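MgGH51 (Meripilus giganteus, PDB 6ZPV) hydrolyses alpha-L-arabinofuranosidic bonds as a GH51 family glycosidase, probably releasing terminal arabinofuranose units from plant cell-wall polysaccharides. Local coordinates at residues A[15-24]-A[222-232]. Numbering follows the deposited sequence.
Sequences STLYGLMFED and PSFFRFPGGNN. With SO4 (sulfate ion), chain R.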
loop_
_atom_site.group_PDB
_atom_site.type_symbol
_atom_site.label_atom_id
_atom_site.label_comp_id
_atom_site.label_asym_id
_atom_site.label_seq_id
_atom_site.Cartn_x
_atom_site.Cartn_y
_atom_site.Cartn_z
ATOM N N SER A 15 -1.753 -20.979 3.038
ATOM C CA SER A 15 -2.145 -20.157 1.874
ATOM C C SER A 15 -1.717 -18.709 2.066
ATOM O O SER A 15 -1.525 -18.038 1.027
ATOM C CB SER A 15 -3.653 -20.252 1.656
ATOM O OG SER A 15 -4.394 -19.520 2.606
ATOM N N THR A 16 -1.551 -18.262 3.279
ATOM C CA THR A 16 -1.257 -16.879 3.636
ATOM C C THR A 16 0.222 -16.532 3.695
ATOM O O THR A 16 0.536 -15.411 4.069
ATOM C CB THR A 16 -1.941 -16.591 4.985
ATOM O OG1 THR A 16 -1.569 -17.614 5.918
ATOM C CG2 THR A 16 -3.442 -16.507 4.862
ATOM N N LEU A 17 1.118 -17.449 3.306
ATOM C CA LEU A 17 2.538 -17.193 3.640
ATOM C C LEU A 17 3.028 -15.872 3.088
ATOM O O LEU A 17 3.783 -15.178 3.806
ATOM C CB LEU A 17 3.409 -18.337 3.157
ATOM C CG LEU A 17 4.877 -18.245 3.537
ATOM C CD1 LEU A 17 5.102 -18.069 5.017
ATOM C CD2 LEU A 17 5.615 -19.481 3.046
ATOM N N TYR A 18 2.733 -15.507 1.854
ATOM C CA TYR A 18 3.276 -14.296 1.232
ATOM C C TYR A 18 2.196 -13.259 0.992
ATOM O O TYR A 18 1.170 -13.604 0.350
ATOM C CB TYR A 18 4.030 -14.599 -0.067
ATOM C CG TYR A 18 5.137 -15.613 0.116
ATOM C CD1 TYR A 18 6.314 -15.263 0.762
ATOM C CD2 TYR A 18 4.998 -16.912 -0.306
ATOM C CE1 TYR A 18 7.327 -16.208 0.976
ATOM C CE2 TYR A 18 6.001 -17.853 -0.104
ATOM C CZ TYR A 18 7.157 -17.513 0.548
ATOM O OH TYR A 18 8.181 -18.413 0.749
ATOM N N GLY A 19 2.402 -12.025 1.390
ATOM C CA GLY A 19 1.402 -10.966 1.153
ATOM C C GLY A 19 2.006 -9.605 1.236
ATOM O O GLY A 19 3.241 -9.464 1.208
ATOM N N LEU A 20 1.164 -8.594 1.372
ATOM C CA LEU A 20 1.550 -7.190 1.284
ATOM C C LEU A 20 1.281 -6.451 2.583
ATOM O O LEU A 20 0.318 -6.761 3.319
ATOM C CB LEU A 20 0.744 -6.502 0.177
ATOM C CG LEU A 20 0.764 -7.166 -1.188
ATOM C CD1 LEU A 20 0.006 -6.307 -2.179
ATOM C CD2 LEU A 20 2.161 -7.458 -1.687
ATOM N N MET A 21 2.120 -5.453 2.855
ATOM C CA MET A 21 1.949 -4.530 3.982
ATOM C C MET A 21 1.718 -3.121 3.490
ATOM O O MET A 21 2.545 -2.579 2.748
ATOM C CB MET A 21 3.147 -4.561 4.934
ATOM C CG MET A 21 3.013 -3.689 6.160
ATOM S SD MET A 21 3.450 -1.952 5.882
ATOM C CE MET A 21 2.930 -1.164 7.375
ATOM N N PHE A 22 0.577 -2.514 3.877
ATOM C CA PHE A 22 0.220 -1.185 3.391
ATOM C C PHE A 22 -0.070 -0.230 4.554
ATOM O O PHE A 22 -0.862 -0.512 5.454
ATOM C CB PHE A 22 -1.009 -1.277 2.474
ATOM C CG PHE A 22 -1.305 0.065 1.803
ATOM C CD1 PHE A 22 -2.123 1.009 2.398
ATOM C CD2 PHE A 22 -0.740 0.389 0.596
ATOM C CE1 PHE A 22 -2.333 2.243 1.797
ATOM C CE2 PHE A 22 -0.941 1.630 -0.011
ATOM C CZ PHE A 22 -1.760 2.547 0.594
ATOM N N GLU A 23 0.486 0.966 4.413
ATOM C CA GLU A 23 -0.019 2.171 5.054
ATOM C C GLU A 23 0.196 3.281 4.025
ATOM O O GLU A 23 1.017 3.108 3.121
ATOM C CB GLU A 23 0.745 2.474 6.346
ATOM C CG GLU A 23 2.170 2.984 6.098
ATOM C CD GLU A 23 2.958 3.160 7.400
ATOM O OE1 GLU A 23 2.521 3.954 8.277
ATOM O OE2 GLU A 23 4.002 2.485 7.509
ATOM N N ASP A 24 -0.421 4.446 4.235
ATOM C CA ASP A 24 -0.153 5.605 3.369
ATOM C C ASP A 24 1.159 6.225 3.857
ATOM O O ASP A 24 1.220 6.899 4.913
ATOM C CB ASP A 24 -1.321 6.602 3.415
ATOM C CG ASP A 24 -1.361 7.452 2.189
ATOM O OD1 ASP A 24 -0.286 7.727 1.576
ATOM O OD2 ASP A 24 -2.508 7.864 1.773
ATOM N N PRO A 222 0.095 -11.940 -4.197
ATOM C CA PRO A 222 -0.075 -11.882 -2.742
ATOM C C PRO A 222 -1.340 -12.602 -2.296
ATOM O O PRO A 222 -2.364 -12.579 -2.989
ATOM C CB PRO A 222 -0.193 -10.409 -2.448
ATOM C CG PRO A 222 -0.820 -9.851 -3.704
ATOM C CD PRO A 222 -0.207 -10.657 -4.852
ATOM N N SER A 223 -1.311 -13.084 -1.070
ATOM C CA SER A 223 -2.465 -13.774 -0.470
ATOM C C SER A 223 -3.183 -12.898 0.561
ATOM O O SER A 223 -4.349 -13.185 0.879
ATOM C CB SER A 223 -2.071 -15.055 0.225
ATOM O OG SER A 223 -1.196 -14.797 1.310
ATOM N N PHE A 224 -2.529 -11.887 1.097
ATOM C CA PHE A 224 -3.134 -11.042 2.129
ATOM C C PHE A 224 -2.633 -9.626 1.952
ATOM O O PHE A 224 -1.652 -9.334 1.272
ATOM C CB PHE A 224 -2.800 -11.524 3.543
ATOM C CG PHE A 224 -1.360 -11.381 3.949
ATOM C CD1 PHE A 224 -0.835 -10.152 4.375
ATOM C CD2 PHE A 224 -0.481 -12.449 3.842
ATOM C CE1 PHE A 224 0.485 -9.977 4.666
ATOM C CE2 PHE A 224 0.855 -12.287 4.166
ATOM C CZ PHE A 224 1.342 -11.065 4.567
ATOM N N PHE A 225 -3.340 -8.726 2.613
ATOM C CA PHE A 225 -3.049 -7.281 2.611
ATOM C C PHE A 225 -3.220 -6.769 4.043
ATOM O O PHE A 225 -4.355 -6.723 4.569
ATOM C CB PHE A 225 -3.994 -6.577 1.627
ATOM C CG PHE A 225 -3.668 -5.159 1.266
ATOM C CD1 PHE A 225 -4.041 -4.086 2.069
ATOM C CD2 PHE A 225 -3.058 -4.842 0.082
ATOM C CE1 PHE A 225 -3.879 -2.774 1.646
ATOM C CE2 PHE A 225 -2.898 -3.545 -0.354
ATOM C CZ PHE A 225 -3.324 -2.491 0.441
ATOM N N ARG A 226 -2.127 -6.416 4.694
ATOM C CA ARG A 226 -2.117 -5.854 6.072
ATOM C C ARG A 226 -2.349 -4.347 5.964
ATOM O O ARG A 226 -1.667 -3.656 5.162
ATOM C CB ARG A 226 -0.777 -6.150 6.754
ATOM C CG ARG A 226 -0.707 -5.684 8.177
ATOM C CD ARG A 226 0.727 -5.537 8.674
ATOM N NE ARG A 226 0.809 -5.039 10.047
ATOM C CZ ARG A 226 1.793 -4.262 10.510
ATOM N NH1 ARG A 226 2.866 -4.007 9.747
ATOM N NH2 ARG A 226 1.678 -3.727 11.715
ATOM N N PHE A 227 -3.295 -3.786 6.718
ATOM C CA PHE A 227 -3.668 -2.368 6.564
ATOM C C PHE A 227 -4.479 -1.968 7.769
ATOM O O PHE A 227 -5.041 -2.854 8.454
ATOM C CB PHE A 227 -4.478 -2.173 5.278
ATOM C CG PHE A 227 -5.943 -2.528 5.396
ATOM C CD1 PHE A 227 -6.336 -3.821 5.589
ATOM C CD2 PHE A 227 -6.886 -1.510 5.448
ATOM C CE1 PHE A 227 -7.660 -4.119 5.823
ATOM C CE2 PHE A 227 -8.203 -1.815 5.671
ATOM C CZ PHE A 227 -8.600 -3.119 5.885
ATOM N N PRO A 228 -4.694 -0.669 8.064
ATOM C CA PRO A 228 -4.149 0.505 7.367
ATOM C C PRO A 228 -2.819 0.988 7.927
ATOM O O PRO A 228 -2.319 2.054 7.515
ATOM C CB PRO A 228 -5.240 1.545 7.559
ATOM C CG PRO A 228 -5.746 1.239 8.952
ATOM C CD PRO A 228 -5.760 -0.274 8.995
ATOM N N GLY A 229 -2.199 0.222 8.817
ATOM C CA GLY A 229 -0.855 0.510 9.275
ATOM C C GLY A 229 -0.475 -0.450 10.367
ATOM O O GLY A 229 -1.298 -1.260 10.809
ATOM N N GLY A 230 0.808 -0.425 10.804
ATOM C CA GLY A 230 1.772 0.597 10.480
ATOM C C GLY A 230 1.543 1.855 11.341
ATOM O O GLY A 230 0.472 2.078 11.895
ATOM N N ASN A 231 2.561 2.744 11.307
ATOM C CA ASN A 231 2.470 3.978 12.080
ATOM C C ASN A 231 1.263 4.807 11.686
ATOM O O ASN A 231 0.689 5.505 12.541
ATOM C CB ASN A 231 3.709 4.821 11.899
ATOM C CG ASN A 231 4.898 4.371 12.708
ATOM O OD1 ASN A 231 4.852 3.297 13.337
ATOM N ND2 ASN A 231 5.932 5.191 12.799
ATOM N N ASN A 232 0.859 4.789 10.413
ATOM C CA ASN A 232 -0.258 5.657 9.972
ATOM C C ASN A 232 -1.591 5.287 10.623
ATOM O O ASN A 232 -2.531 6.077 10.556
ATOM C CB ASN A 232 -0.409 5.634 8.454
ATOM C CG ASN A 232 -0.952 6.925 7.884
ATOM O OD1 ASN A 232 -0.417 8.008 8.200
ATOM N ND2 ASN A 232 -2.028 6.827 7.107
HETATM S S SO4 R . -4.582 -21.382 5.492
HETATM O O1 SO4 R . -4.310 -19.993 5.065
HETATM O O2 SO4 R . -5.968 -21.711 5.628
HETATM O O3 SO4 R . -3.927 -21.553 6.844
HETATM O O4 SO4 R . -3.838 -22.227 4.570
HETATM O O HOH W 1 5.029 2.492 9.955
HETATM O O HOH W 2 0.191 9.231 5.787
HETATM O O HOH W 3 -2.853 4.286 6.000
#
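Strands 20-21 and 224-227 are parallel neighbours in the (beta/alpha)8 barrel of the catalytic domain, as in other clan GH-A glycosidases. L20 N donates to F224 O, R226 N to L20 O (2.8 Å, nearly straight at 178°) and F22 N to R226 O. Just before the strands, Y18 O accepts two bonds from S223: its N lies in the carbonyl plane, its OG above it.

The F224 ring lies flat against the backbone of G19. Its CG sits between the backbone N and the carbonyl carbon (chi1 68°), which brings the ring back over G19. G19 CA is over one face, 3.4 Å from the ring centroid, a CH-pi contact. T16 O meets the ring edge at CD2 (3.1 Å). G19 has no side chain, which lets the ring sit this close. With F224 cut back to an alanine, G19 CA and T16 O would probably lose their packing partner.

L20 and F225 share one face of the sheet, where L20 CG packs on P222 CB (3.6 Å). F22 CB touches F225 CZ; the two rings, tilted 21° to each other, scarcely overlap. On the opposite face, M21 CG lies against R226 NH1, whose guanidinium is salt-bridged to E347 and E429.

At the C-terminal end, E23 OE1 accepts from N232 N (2.8 Å) and from W261. G230, after a cis peptide, leaves room for the E23 carboxylate.

Strand 284-289 continues the sheet beyond 224-227. G19 makes a backbone hydrogen bond with A477 of strand 474-479, which closes the barrel.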